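Local coordinates for protein tryptophan halogenase (Shewanella frigidimarina, PDB 2PYX) that probably acts as an FAD-dependent halogenase of the monooxygenase type, likely to add halogen to tryptophan, at residues 222-226 with 343-347; 247-252 with 405-409; 278-282 with 417-423; 443-448 with 465-470. All coordinates share one frame; numbering follows the deposited sequence. Where two conformers were deposited one is given.

Contact 1: residues 222-226 with 343-347; sequences GQLFI and WQNNC
With CG placed between its own backbone N and carbonyl carbon (chi1 63°), Asn346 lays its amide alongside the Phe225 side chain, both pointing the same way, while Leu224, whose CG is anti to the backbone N (chi1 -173°), swings CD1 back toward the carbonyl O of Asn346, 3.4 Å away. ND2 of Asn346 donates to Gln223 O at 3.0 Å; the acceptor lies in the amide plane, but the donor stands above the carbonyl plane of Gln223. ND2 also bonds Ile209 O and sits in plane at the edge of the Phe225 ring, 3.7 Å from Phe225 CD1. Next to it Phe225 N bonds Asn346 O at 2.9 Å, almost straight, and Cys347 CA closes on Phe225 O at 3.1 Å in a CA-H...O contact. A type II' turn from Gln344 to Cys347 links short strand 343-344 to antiparallel strand 347-349; Trp343, just before it, sets CZ2 4.2 Å from Leu224 CD1, with helices 363-377 and 383-413 packed against the indole. The Phe225-Cys347 bridge joins strand 224-227, paired on its other side with strand 9-13, to strand 347-349 in the parallel part of a mixed sheet, consistent with a Rossmann-type fold that probably holds FAD.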
loop_
_atom_site.group_PDB
_atom_site.type_symbol
_atom_site.label_atom_id
_atom_site.label_comp_id
_atom_site.label_asym_id
_atom_site.label_seq_id
_atom_site.Cartn_x
_atom_site.Cartn_y
_atom_site.Cartn_z
ATOM N N GLY A 222 18.256 24.652 -4.145
ATOM C CA GLY A 222 17.566 23.805 -5.097
ATOM C C GLY A 222 16.361 24.496 -5.687
ATOM O O GLY A 222 15.996 25.618 -5.280
ATOM N N GLN A 223 15.731 23.793 -6.631
ATOM C CA GLN A 223 14.614 24.311 -7.399
ATOM C C GLN A 223 13.294 23.606 -7.075
ATOM O O GLN A 223 12.216 24.165 -7.318
ATOM C CB GLN A 223 14.890 24.162 -8.881
ATOM C CG GLN A 223 16.036 25.039 -9.404
ATOM C CD GLN A 223 16.377 24.651 -10.780
ATOM O OE1 GLN A 223 17.041 23.638 -11.016
ATOM N NE2 GLN A 223 15.906 25.435 -11.733
ATOM N N LEU A 224 13.394 22.378 -6.576
ATOM C CA LEU A 224 12.237 21.579 -6.257
ATOM C C LEU A 224 12.612 20.831 -4.997
ATOM O O LEU A 224 13.693 20.231 -4.925
ATOM C CB LEU A 224 11.947 20.597 -7.381
ATOM C CG LEU A 224 10.657 19.819 -7.214
ATOM C CD1 LEU A 224 9.412 20.670 -7.291
ATOM C CD2 LEU A 224 10.622 18.741 -8.279
ATOM N N PHE A 225 11.746 20.901 -3.990
ATOM C CA PHE A 225 11.989 20.315 -2.690
ATOM C C PHE A 225 10.966 19.219 -2.408
ATOM O O PHE A 225 9.762 19.462 -2.568
ATOM C CB PHE A 225 11.924 21.404 -1.629
ATOM C CG PHE A 225 13.052 22.356 -1.736
ATOM C CD1 PHE A 225 13.020 23.401 -2.641
ATOM C CD2 PHE A 225 14.218 22.145 -0.978
ATOM C CE1 PHE A 225 14.137 24.264 -2.783
ATOM C CE2 PHE A 225 15.313 23.025 -1.138
ATOM C CZ PHE A 225 15.265 24.044 -2.010
ATOM N N ILE A 226 11.431 18.043 -1.985
ATOM C CA ILE A 226 10.532 16.941 -1.738
ATOM C C ILE A 226 10.470 16.771 -0.246
ATOM O O ILE A 226 11.507 16.528 0.400
ATOM C CB ILE A 226 11.019 15.637 -2.378
ATOM C CG1 ILE A 226 11.483 15.814 -3.811
ATOM C CG2 ILE A 226 9.939 14.570 -2.236
ATOM C CD1 ILE A 226 10.516 16.425 -4.715
ATOM N N TRP A 343 1.304 19.125 -3.423
ATOM C CA TRP A 343 2.276 19.951 -4.135
ATOM C C TRP A 343 1.863 21.429 -4.005
ATOM O O TRP A 343 0.793 21.810 -4.445
ATOM C CB TRP A 343 2.353 19.538 -5.598
ATOM C CG TRP A 343 3.478 20.104 -6.406
ATOM C CD1 TRP A 343 4.173 21.257 -6.182
ATOM C CD2 TRP A 343 4.007 19.520 -7.606
ATOM N NE1 TRP A 343 5.134 21.422 -7.184
ATOM C CE2 TRP A 343 5.047 20.381 -8.067
ATOM C CE3 TRP A 343 3.698 18.365 -8.347
ATOM C CZ2 TRP A 343 5.764 20.107 -9.205
ATOM C CZ3 TRP A 343 4.416 18.086 -9.467
ATOM C CH2 TRP A 343 5.445 18.964 -9.897
ATOM N N GLN A 344 2.683 22.213 -3.304
ATOM C CA GLN A 344 2.418 23.637 -3.084
ATOM C C GLN A 344 3.704 24.378 -3.440
ATOM O O GLN A 344 4.777 24.017 -2.958
ATOM C CB GLN A 344 2.063 23.876 -1.605
ATOM C CG GLN A 344 1.803 25.333 -1.238
ATOM C CD GLN A 344 0.583 25.874 -1.949
ATOM O OE1 GLN A 344 -0.538 25.345 -1.816
ATOM N NE2 GLN A 344 0.781 26.938 -2.727
ATOM N N ASN A 345 3.576 25.428 -4.241
ATOM C CA ASN A 345 4.726 26.143 -4.755
ATOM C C ASN A 345 5.661 25.089 -5.381
ATOM O O ASN A 345 5.247 24.334 -6.282
ATOM C CB ASN A 345 5.354 26.984 -3.634
ATOM C CG ASN A 345 4.514 28.178 -3.255
ATOM O OD1 ASN A 345 3.494 28.047 -2.577
ATOM N ND2 ASN A 345 4.914 29.351 -3.728
ATOM N N ASN A 346 6.907 25.042 -4.929
ATOM C CA ASN A 346 7.928 24.121 -5.476
ATOM C C ASN A 346 8.277 23.012 -4.517
ATOM O O ASN A 346 9.410 22.523 -4.483
ATOM C CB ASN A 346 9.199 24.874 -5.898
ATOM C CG ASN A 346 9.883 25.554 -4.762
ATOM O OD1 ASN A 346 9.284 25.912 -3.727
ATOM N ND2 ASN A 346 11.214 25.748 -4.926
ATOM N N CYS A 347 7.272 22.589 -3.742
ATOM C CA CYS A 347 7.424 21.567 -2.726
ATOM C C CYS A 347 6.361 20.491 -2.921
ATOM O O CYS A 347 5.164 20.790 -2.980
ATOM C CB CYS A 347 7.301 22.149 -1.314
ATOM S SG CYS A 347 7.423 20.906 0.017
#

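Contact 2: residues 247-252 with 405-409; sequences QKSVLF and IDFLK
Ile405 CG2 meets Val250 CG1 at 3.6 Å in a helix-helix contact of the halogenase fold, where the long helix 383-413 packs against the short helix 248-251. This is the tight part, completed by Ile405 CD1 on Gln247 CG at 3.8 Å. Leu251 fits more loosely, its CD1 4.1 Å from Ile405 CD1 and its CD2 4.1 Å from Leu408 CB. By contrast, Ser249 on the far side of the short helix is exposed and turned from the long one. Lys409, bent at chi2 (60°), runs its aliphatic chain past Val250, with CD 3.8 Å from Val250 CG1, and at the C-terminal end of the short helix Lys409 NZ bonds Val250 O at 2.8 Å, in the carbonyl plane; Ser431 and His426 also bind the ammonium. Replacing Lys409 by alanine would probably leave Val250 O, Ser431 and His426 without the ammonium and remove the aliphatic cover over one side of Val250 CG1. Phe252 is stacked on His426, and Phe252 CZ lies 4.2 Å from Lys409 NZ.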
loop_
_atom_site.group_PDB
_atom_site.type_symbol
_atom_site.label_atom_id
_atom_site.label_comp_id
_atom_site.label_asym_id
_atom_site.label_seq_id
_atom_site.Cartn_x
_atom_site.Cartn_y
_atom_site.Cartn_z
ATOM N N GLN A 247 -9.566 12.484 8.636
ATOM C CA GLN A 247 -10.526 11.501 8.223
ATOM C C GLN A 247 -10.964 10.594 9.369
ATOM O O GLN A 247 -11.570 9.536 9.183
ATOM C CB GLN A 247 -9.985 10.680 7.066
ATOM C CG GLN A 247 -9.600 11.561 5.843
ATOM C CD GLN A 247 -10.740 12.310 5.248
ATOM O OE1 GLN A 247 -11.818 11.753 5.069
ATOM N NE2 GLN A 247 -10.524 13.605 4.926
ATOM N N LYS A 248 -10.684 11.043 10.587
ATOM C CA LYS A 248 -11.026 10.214 11.749
ATOM C C LYS A 248 -12.535 10.063 11.905
ATOM O O LYS A 248 -12.977 9.056 12.462
ATOM C CB LYS A 248 -10.410 10.769 13.050
ATOM C CG LYS A 248 -10.247 9.711 14.112
ATOM C CD LYS A 248 -9.990 10.262 15.457
ATOM C CE LYS A 248 -8.692 10.991 15.592
ATOM N NZ LYS A 248 -8.364 11.319 17.059
ATOM N N SER A 249 -13.321 11.032 11.436
ATOM C CA SER A 249 -14.782 10.936 11.573
ATOM C C SER A 249 -15.391 9.868 10.645
ATOM O O SER A 249 -16.557 9.478 10.780
ATOM C CB SER A 249 -15.463 12.293 11.370
ATOM O OG SER A 249 -15.429 12.655 10.032
ATOM N N VAL A 250 -14.568 9.397 9.702
ATOM C CA VAL A 250 -14.913 8.297 8.826
ATOM C C VAL A 250 -14.373 6.961 9.344
ATOM O O VAL A 250 -15.095 5.985 9.421
ATOM C CB VAL A 250 -14.369 8.547 7.385
ATOM C CG1 VAL A 250 -14.659 7.373 6.437
ATOM C CG2 VAL A 250 -14.954 9.802 6.817
ATOM N N LEU A 251 -13.078 6.896 9.650
ATOM C CA LEU A 251 -12.429 5.618 9.975
ATOM C C LEU A 251 -12.334 5.316 11.467
ATOM O O LEU A 251 -12.157 4.163 11.813
ATOM C CB LEU A 251 -11.029 5.581 9.392
ATOM C CG LEU A 251 -10.959 5.666 7.869
ATOM C CD1 LEU A 251 -9.515 5.690 7.409
ATOM C CD2 LEU A 251 -11.724 4.559 7.198
ATOM N N PHE A 252 -12.400 6.345 12.310
ATOM C CA PHE A 252 -12.375 6.244 13.787
ATOM C C PHE A 252 -11.008 5.906 14.363
ATOM O O PHE A 252 -10.638 6.469 15.397
ATOM C CB PHE A 252 -13.380 5.240 14.352
ATOM C CG PHE A 252 -14.798 5.400 13.910
ATOM C CD1 PHE A 252 -15.299 6.600 13.401
ATOM C CD2 PHE A 252 -15.670 4.332 14.053
ATOM C CE1 PHE A 252 -16.637 6.670 13.010
ATOM C CE2 PHE A 252 -16.961 4.428 13.686
ATOM C CZ PHE A 252 -17.456 5.580 13.177
ATOM N N ILE A 405 -10.103 6.518 1.101
ATOM C CA ILE A 405 -10.973 6.636 2.255
ATOM C C ILE A 405 -12.260 5.820 2.028
ATOM O O ILE A 405 -12.742 5.065 2.896
ATOM C CB ILE A 405 -11.269 8.085 2.627
ATOM C CG1 ILE A 405 -9.985 8.832 3.002
ATOM C CG2 ILE A 405 -12.290 8.138 3.794
ATOM C CD1 ILE A 405 -9.215 8.189 4.121
ATOM N N ASP A 406 -12.812 5.944 0.830
ATOM C CA ASP A 406 -14.057 5.268 0.537
ATOM C C ASP A 406 -13.853 3.753 0.510
ATOM O O ASP A 406 -14.689 2.988 1.003
ATOM C CB ASP A 406 -14.613 5.706 -0.833
ATOM C CG ASP A 406 -15.217 7.086 -0.809
ATOM O OD1 ASP A 406 -15.278 7.747 0.260
ATOM O OD2 ASP A 406 -15.662 7.518 -1.927
ATOM N N PHE A 407 -12.756 3.312 -0.093
ATOM C CA PHE A 407 -12.488 1.876 -0.204
ATOM C C PHE A 407 -12.276 1.268 1.186
ATOM O O PHE A 407 -12.817 0.205 1.504
ATOM C CB PHE A 407 -11.299 1.581 -1.133
ATOM C CG PHE A 407 -11.048 0.105 -1.335
ATOM C CD1 PHE A 407 -12.076 -0.749 -1.684
ATOM C CD2 PHE A 407 -9.785 -0.428 -1.147
ATOM C CE1 PHE A 407 -11.838 -2.121 -1.879
ATOM C CE2 PHE A 407 -9.540 -1.780 -1.354
ATOM C CZ PHE A 407 -10.569 -2.619 -1.713
ATOM N N LEU A 408 -11.466 1.928 2.010
ATOM C CA LEU A 408 -11.266 1.437 3.384
ATOM C C LEU A 408 -12.566 1.427 4.146
ATOM O O LEU A 408 -12.923 0.443 4.768
ATOM C CB LEU A 408 -10.232 2.276 4.105
ATOM C CG LEU A 408 -8.783 1.835 3.887
ATOM C CD1 LEU A 408 -8.364 1.713 2.425
ATOM C CD2 LEU A 408 -7.827 2.742 4.662
ATOM N N LYS A 409 -13.318 2.525 4.074
ATOM C CA LYS A 409 -14.591 2.602 4.808
ATOM C C LYS A 409 -15.561 1.499 4.385
ATOM O O LYS A 409 -16.309 0.961 5.220
ATOM C CB LYS A 409 -15.223 3.968 4.608
ATOM C CG LYS A 409 -16.558 4.167 5.341
ATOM C CD LYS A 409 -16.398 4.002 6.896
ATOM C CE LYS A 409 -17.701 4.348 7.593
ATOM N NZ LYS A 409 -17.542 4.640 9.077
#

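Contact 3: residues 278-282 with 417-423; sequences AQPNG and RQEDRYW
Trp423 NE1 donates to Gln279 O at 2.8 Å; the oxygen lies in the indole plane, and NE1 lies in the carbonyl plane of Gln279. Further along the indole, CZ2 touches Ala278 CB at 3.6 Å. Beside it the Tyr422 ring, directed there by a CG anti to the backbone N (chi1 176°), lies flat under the turn: the Asn281 backbone covers one face, with CA 3.9 Å from the centroid in a CH-pi contact, and Gly282 N sits over the rim of the same face. Pro280 O comes within 3.3 Å of Tyr422 CB, and Pro280 CB lies 3.5 Å from Asp420 OD1. A water ties the polar edge together, donating to Asn281 OD1 at 2.6 Å and accepting from Tyr422 N.

Outside this shell, the type I turn from Gln279 to Gly282 fixes the backbone atoms that meet the rings. Arg417 runs extended across the indole, CD over its centre, while Tyr422 CD2 lies toward the rim of the opposite face. The Arg417 guanidinium makes a long salt bridge to Asp420, and its NE bonds Asn96 O. Tyr422 OH is held by Asn253. A serine in place of Tyr422 would probably leave the Asn281 backbone without its aromatic floor and Asn253 without the phenolic partner. The contact thus sets the N-terminal turn of helix 421-425 against the hairpin of strands 274-279 and 282-288, the first of which also pairs with strand 87-95.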
loop_
_atom_site.group_PDB
_atom_site.type_symbol
_atom_site.label_atom_id
_atom_site.label_comp_id
_atom_site.label_asym_id
_atom_site.label_seq_id
_atom_site.Cartn_x
_atom_site.Cartn_y
_atom_site.Cartn_z
ATOM N N ALA A 278 -10.648 -8.869 12.332
ATOM C CA ALA A 278 -11.463 -7.877 13.012
ATOM C C ALA A 278 -11.603 -8.212 14.489
ATOM O O ALA A 278 -11.695 -9.390 14.847
ATOM C CB ALA A 278 -12.845 -7.746 12.383
ATOM N N GLN A 279 -11.616 -7.151 15.294
ATOM C CA GLN A 279 -11.713 -7.207 16.754
ATOM C C GLN A 279 -12.874 -6.310 17.188
ATOM O O GLN A 279 -13.499 -5.648 16.321
ATOM C CB GLN A 279 -10.390 -6.764 17.379
ATOM C CG GLN A 279 -9.165 -7.497 16.894
ATOM C CD GLN A 279 -9.183 -8.972 17.252
ATOM O OE1 GLN A 279 -9.576 -9.342 18.383
ATOM N NE2 GLN A 279 -8.775 -9.837 16.299
ATOM N N PRO A 280 -13.212 -6.275 18.498
ATOM C CA PRO A 280 -14.338 -5.436 18.916
ATOM C C PRO A 280 -14.227 -3.949 18.570
ATOM O O PRO A 280 -15.279 -3.326 18.368
ATOM C CB PRO A 280 -14.406 -5.681 20.429
ATOM C CG PRO A 280 -13.879 -7.086 20.576
ATOM C CD PRO A 280 -12.737 -7.152 19.601
ATOM N N ASN A 281 -13.004 -3.424 18.539
ATOM C CA ASN A 281 -12.787 -1.998 18.382
ATOM C C ASN A 281 -11.747 -1.640 17.336
ATOM O O ASN A 281 -11.129 -0.575 17.428
ATOM C CB ASN A 281 -12.462 -1.365 19.743
ATOM C CG ASN A 281 -13.632 -1.435 20.667
ATOM O OD1 ASN A 281 -14.637 -0.800 20.427
ATOM N ND2 ASN A 281 -13.517 -2.220 21.736
ATOM N N GLY A 282 -11.569 -2.523 16.361
ATOM C CA GLY A 282 -10.602 -2.307 15.308
ATOM C C GLY A 282 -10.266 -3.629 14.638
ATOM O O GLY A 282 -11.127 -4.484 14.483
ATOM N N ARG A 417 -21.736 -7.090 11.845
ATOM C CA ARG A 417 -21.411 -7.124 13.283
ATOM C C ARG A 417 -22.344 -6.200 14.074
ATOM O O ARG A 417 -22.559 -5.060 13.707
ATOM C CB ARG A 417 -19.976 -6.728 13.526
ATOM C CG ARG A 417 -18.973 -7.789 13.304
ATOM C CD ARG A 417 -17.572 -7.261 13.267
ATOM N NE ARG A 417 -16.531 -8.236 13.518
ATOM C CZ ARG A 417 -16.073 -8.555 14.737
ATOM N NH1 ARG A 417 -16.546 -7.949 15.826
ATOM N NH2 ARG A 417 -15.105 -9.428 14.876
ATOM N N GLN A 418 -22.870 -6.733 15.182
ATOM C CA GLN A 418 -23.891 -6.059 16.000
ATOM C C GLN A 418 -23.497 -5.923 17.466
ATOM O O GLN A 418 -24.040 -5.051 18.147
ATOM C CB GLN A 418 -25.229 -6.810 15.958
ATOM C CG GLN A 418 -25.987 -6.696 14.653
ATOM C CD GLN A 418 -26.581 -5.304 14.406
ATOM O OE1 GLN A 418 -26.360 -4.361 15.179
ATOM N NE2 GLN A 418 -27.337 -5.175 13.322
ATOM N N GLU A 419 -22.561 -6.733 17.964
ATOM C CA GLU A 419 -22.335 -6.772 19.433
ATOM C C GLU A 419 -21.637 -5.538 19.981
ATOM O O GLU A 419 -21.838 -5.156 21.155
ATOM C CB GLU A 419 -21.562 -8.025 19.844
ATOM C CG GLU A 419 -22.384 -9.287 19.677
ATOM C CD GLU A 419 -23.652 -9.245 20.507
ATOM O OE1 GLU A 419 -23.519 -9.093 21.746
ATOM O OE2 GLU A 419 -24.765 -9.344 19.923
ATOM N N ASP A 420 -20.827 -4.895 19.146
ATOM C CA ASP A 420 -19.993 -3.801 19.593
ATOM C C ASP A 420 -20.402 -2.460 18.994
ATOM O O ASP A 420 -20.638 -2.324 17.774
ATOM C CB ASP A 420 -18.546 -4.058 19.223
ATOM C CG ASP A 420 -18.014 -5.329 19.823
ATOM O OD1 ASP A 420 -17.872 -5.335 21.081
ATOM O OD2 ASP A 420 -17.738 -6.271 19.042
ATOM N N ARG A 421 -20.412 -1.441 19.851
ATOM C CA ARG A 421 -20.753 -0.079 19.406
ATOM C C ARG A 421 -19.890 0.369 18.226
ATOM O O ARG A 421 -20.384 1.060 17.340
ATOM C CB ARG A 421 -20.608 0.906 20.581
ATOM C CG ARG A 421 -21.011 2.336 20.205
ATOM C CD ARG A 421 -20.972 3.304 21.361
ATOM N NE ARG A 421 -19.631 3.509 21.937
ATOM C CZ ARG A 421 -18.762 4.445 21.605
ATOM N NH1 ARG A 421 -19.002 5.229 20.571
ATOM N NH2 ARG A 421 -17.642 4.591 22.276
ATOM N N TYR A 422 -18.614 0.041 18.290
ATOM C CA TYR A 422 -17.655 0.408 17.224
ATOM C C TYR A 422 -18.191 0.026 15.842
ATOM O O TYR A 422 -18.206 0.844 14.900
ATOM C CB TYR A 422 -16.319 -0.278 17.461
ATOM C CG TYR A 422 -15.271 -0.065 16.394
ATOM C CD1 TYR A 422 -14.432 1.036 16.426
ATOM C CD2 TYR A 422 -15.075 -1.015 15.404
ATOM C CE1 TYR A 422 -13.408 1.200 15.517
ATOM C CE2 TYR A 422 -14.097 -0.866 14.472
ATOM C CZ TYR A 422 -13.256 0.244 14.520
ATOM O OH TYR A 422 -12.250 0.433 13.617
ATOM N N TRP A 423 -18.678 -1.205 15.719
ATOM C CA TRP A 423 -19.125 -1.704 14.422
ATOM C C TRP A 423 -20.454 -1.072 14.036
ATOM O O TRP A 423 -20.703 -0.738 12.874
ATOM C CB TRP A 423 -19.125 -3.253 14.398
ATOM C CG TRP A 423 -17.741 -3.754 14.463
ATOM C CD1 TRP A 423 -17.023 -4.113 15.567
ATOM C CD2 TRP A 423 -16.818 -3.894 13.353
ATOM N NE1 TRP A 423 -15.752 -4.481 15.226
ATOM C CE2 TRP A 423 -15.595 -4.342 13.866
ATOM C CE3 TRP A 423 -16.934 -3.704 11.961
ATOM C CZ2 TRP A 423 -14.481 -4.566 13.058
ATOM C CZ3 TRP A 423 -15.827 -3.965 11.169
ATOM C CH2 TRP A 423 -14.631 -4.411 11.710
HETATM O O HOH W 1 -17.242 -0.921 20.758
#

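Contact 4: residues 443-448 with 465-470; sequences WRYQTP and FQYVLY
Pro448 is the wedge of this contact, its ring set among Trp443, Leu469, Gln466 and Tyr470. Its CG stands over one face of the indole, toward the rim, and also meets Leu469 CD2 at 3.6 Å; that same methyl approaches Trp443 CB at 3.9 Å. The Trp443 and Phe465 rings are turned obliquely, planes 53° apart, with CH2 of the indole 3.6 Å from Phe465 CD2. From the opposite direction Tyr470 brings CE2 to Pro448 CD at 3.8 Å, and Tyr470 OH, hydrogen-bonded to Thr476, lies 3.4 Å from Thr447 CG2, the two side chains crossing at about a right angle. Gln466, extended beyond CG (chi2 171°), reaches past the proline to give NE2 to Pro448 O at 2.8 Å, from above the carbonyl plane; NE2 is shared with Asp123. Asp452 takes the indole N-H of Trp443. Phe465 also meets Phe407 of helix 383-413. The result is packing of the loop after helix 434-443, through Pro448 and Trp443, against helix 462-471, in the helical part of the halogenase fold.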
loop_
_atom_site.group_PDB
_atom_site.type_symbol
_atom_site.label_atom_id
_atom_site.label_comp_id
_atom_site.label_asym_id
_atom_site.label_seq_id
_atom_site.Cartn_x
_atom_site.Cartn_y
_atom_site.Cartn_z
ATOM N N TRP A 443 -24.892 0.116 -5.857
ATOM C CA TRP A 443 -24.458 -1.271 -5.900
ATOM C C TRP A 443 -25.519 -2.230 -5.378
ATOM O O TRP A 443 -25.386 -3.428 -5.596
ATOM C CB TRP A 443 -23.136 -1.432 -5.172
ATOM C CG TRP A 443 -22.018 -0.721 -5.830
ATOM C CD1 TRP A 443 -21.924 -0.387 -7.163
ATOM C CD2 TRP A 443 -20.791 -0.285 -5.224
ATOM N NE1 TRP A 443 -20.708 0.222 -7.407
ATOM C CE2 TRP A 443 -19.999 0.302 -6.245
ATOM C CE3 TRP A 443 -20.293 -0.303 -3.919
ATOM C CZ2 TRP A 443 -18.744 0.863 -5.982
ATOM C CZ3 TRP A 443 -19.049 0.266 -3.672
ATOM C CH2 TRP A 443 -18.307 0.840 -4.695
ATOM N N ARG A 444 -26.558 -1.721 -4.718
ATOM C CA ARG A 444 -27.717 -2.572 -4.440
ATOM C C ARG A 444 -28.343 -3.084 -5.724
ATOM O O ARG A 444 -29.006 -4.119 -5.712
ATOM C CB ARG A 444 -28.758 -1.803 -3.655
ATOM C CG ARG A 444 -28.389 -1.476 -2.252
ATOM C CD ARG A 444 -29.460 -0.603 -1.621
ATOM N NE ARG A 444 -30.716 -1.337 -1.506
ATOM C CZ ARG A 444 -31.910 -0.798 -1.251
ATOM N NH1 ARG A 444 -32.053 0.510 -1.086
ATOM N NH2 ARG A 444 -32.975 -1.590 -1.154
ATOM N N TYR A 445 -28.147 -2.349 -6.814
ATOM C CA TYR A 445 -28.883 -2.573 -8.053
ATOM C C TYR A 445 -28.032 -2.997 -9.221
ATOM O O TYR A 445 -28.548 -3.549 -10.201
ATOM C CB TYR A 445 -29.745 -1.353 -8.422
ATOM C CG TYR A 445 -30.742 -1.053 -7.363
ATOM C CD1 TYR A 445 -31.867 -1.839 -7.230
ATOM C CD2 TYR A 445 -30.541 -0.019 -6.456
ATOM C CE1 TYR A 445 -32.771 -1.593 -6.221
ATOM C CE2 TYR A 445 -31.445 0.237 -5.460
ATOM C CZ TYR A 445 -32.559 -0.552 -5.354
ATOM O OH TYR A 445 -33.502 -0.315 -4.339
ATOM N N GLN A 446 -26.724 -2.765 -9.147
ATOM C CA GLN A 446 -25.803 -3.242 -10.178
ATOM C C GLN A 446 -24.414 -3.461 -9.595
ATOM O O GLN A 446 -24.056 -2.843 -8.592
ATOM C CB GLN A 446 -25.730 -2.293 -11.366
ATOM C CG GLN A 446 -25.184 -0.903 -11.038
ATOM C CD GLN A 446 -25.128 -0.021 -12.261
ATOM O OE1 GLN A 446 -26.046 -0.050 -13.103
ATOM N NE2 GLN A 446 -24.045 0.752 -12.397
ATOM N N THR A 447 -23.618 -4.316 -10.210
ATOM C CA THR A 447 -22.289 -4.548 -9.706
ATOM C C THR A 447 -21.385 -3.332 -9.891
ATOM O O THR A 447 -21.583 -2.535 -10.823
ATOM C CB THR A 447 -21.607 -5.759 -10.340
ATOM O OG1 THR A 447 -21.443 -5.522 -11.743
ATOM C CG2 THR A 447 -22.426 -7.012 -10.120
ATOM N N PRO A 448 -20.349 -3.210 -9.043
ATOM C CA PRO A 448 -19.288 -2.223 -9.318
ATOM C C PRO A 448 -18.685 -2.521 -10.680
ATOM O O PRO A 448 -18.594 -3.676 -11.111
ATOM C CB PRO A 448 -18.256 -2.462 -8.203
ATOM C CG PRO A 448 -19.088 -3.181 -7.065
ATOM C CD PRO A 448 -20.067 -4.022 -7.837
ATOM N N PHE A 465 -13.117 -3.345 -5.497
ATOM C CA PHE A 465 -14.403 -3.077 -4.900
ATOM C C PHE A 465 -15.285 -4.305 -4.979
ATOM O O PHE A 465 -16.000 -4.635 -4.025
ATOM C CB PHE A 465 -15.056 -1.863 -5.541
ATOM C CG PHE A 465 -14.382 -0.574 -5.184
ATOM C CD1 PHE A 465 -13.248 -0.165 -5.863
ATOM C CD2 PHE A 465 -14.839 0.193 -4.122
ATOM C CE1 PHE A 465 -12.605 1.019 -5.508
ATOM C CE2 PHE A 465 -14.205 1.360 -3.760
ATOM C CZ PHE A 465 -13.084 1.777 -4.464
ATOM N N GLN A 466 -15.256 -5.019 -6.095
ATOM C CA GLN A 466 -16.020 -6.260 -6.207
ATOM C C GLN A 466 -15.560 -7.299 -5.196
ATOM O O GLN A 466 -16.370 -7.961 -4.549
ATOM C CB GLN A 466 -15.862 -6.835 -7.622
ATOM C CG GLN A 466 -16.409 -5.909 -8.713
ATOM C CD GLN A 466 -16.072 -6.371 -10.121
ATOM O OE1 GLN A 466 -15.185 -7.221 -10.320
ATOM N NE2 GLN A 466 -16.817 -5.843 -11.107
ATOM N N TYR A 467 -14.253 -7.449 -5.052
ATOM C CA TYR A 467 -13.734 -8.480 -4.148
ATOM C C TYR A 467 -14.172 -8.219 -2.710
ATOM O O TYR A 467 -14.499 -9.148 -1.981
ATOM C CB TYR A 467 -12.224 -8.551 -4.185
ATOM C CG TYR A 467 -11.648 -9.247 -5.363
ATOM C CD1 TYR A 467 -12.004 -10.574 -5.668
ATOM C CD2 TYR A 467 -10.676 -8.642 -6.135
ATOM C CE1 TYR A 467 -11.398 -11.248 -6.765
ATOM C CE2 TYR A 467 -10.054 -9.345 -7.226
ATOM C CZ TYR A 467 -10.444 -10.630 -7.528
ATOM O OH TYR A 467 -9.820 -11.301 -8.585
ATOM N N VAL A 468 -14.127 -6.958 -2.276
ATOM C CA VAL A 468 -14.548 -6.621 -0.920
ATOM C C VAL A 468 -16.064 -6.709 -0.793
ATOM O O VAL A 468 -16.582 -7.356 0.135
ATOM C CB VAL A 468 -13.996 -5.248 -0.469
ATOM C CG1 VAL A 468 -14.613 -4.829 0.888
ATOM C CG2 VAL A 468 -12.482 -5.323 -0.341
ATOM N N LEU A 469 -16.801 -6.068 -1.692
ATOM C CA LEU A 469 -18.253 -6.035 -1.595
ATOM C C LEU A 469 -18.822 -7.449 -1.514
ATOM O O LEU A 469 -19.651 -7.753 -0.660
ATOM C CB LEU A 469 -18.834 -5.283 -2.794
ATOM C CG LEU A 469 -20.283 -4.842 -2.751
ATOM C CD1 LEU A 469 -20.530 -3.790 -1.690
ATOM C CD2 LEU A 469 -20.726 -4.271 -4.082
ATOM N N TYR A 470 -18.409 -8.299 -2.446
ATOM C CA TYR A 470 -18.953 -9.651 -2.529
ATOM C C TYR A 470 -18.225 -10.630 -1.633
ATOM O O TYR A 470 -18.801 -11.655 -1.240
ATOM C CB TYR A 470 -19.041 -10.112 -3.973
ATOM C CG TYR A 470 -19.957 -9.188 -4.757
ATOM C CD1 TYR A 470 -21.286 -8.946 -4.366
ATOM C CD2 TYR A 470 -19.463 -8.438 -5.819
ATOM C CE1 TYR A 470 -22.087 -8.037 -5.007
ATOM C CE2 TYR A 470 -20.295 -7.526 -6.490
ATOM C CZ TYR A 470 -21.584 -7.319 -6.101
ATOM O OH TYR A 470 -22.384 -6.402 -6.738
#

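Overall arrangement
Following the chain from the N terminus, segments 222-226, 247-252 and 278-282 come first and find their partners, in the same order, at 343-347, 405-409 and 417-423. Contacts 1, 2 and 3 therefore close long loops that cross one another, whereas contact 4 closes a short loop later, in series with all three. Contact 1 joins neighbouring strands of the sheet that probably binds the nucleotide and lies apart, its centre about 29 Å from that of contact 2. Contacts 2 and 3 touch where Phe252 packs on Tyr422, helices 383-413 and 421-425 being consecutive. Contact 2 also touches contact 4, through Phe407 against Phe465 and Val468, so helix 383-413, which carries one side of contact 2, packs against helix 462-471 of contact 4.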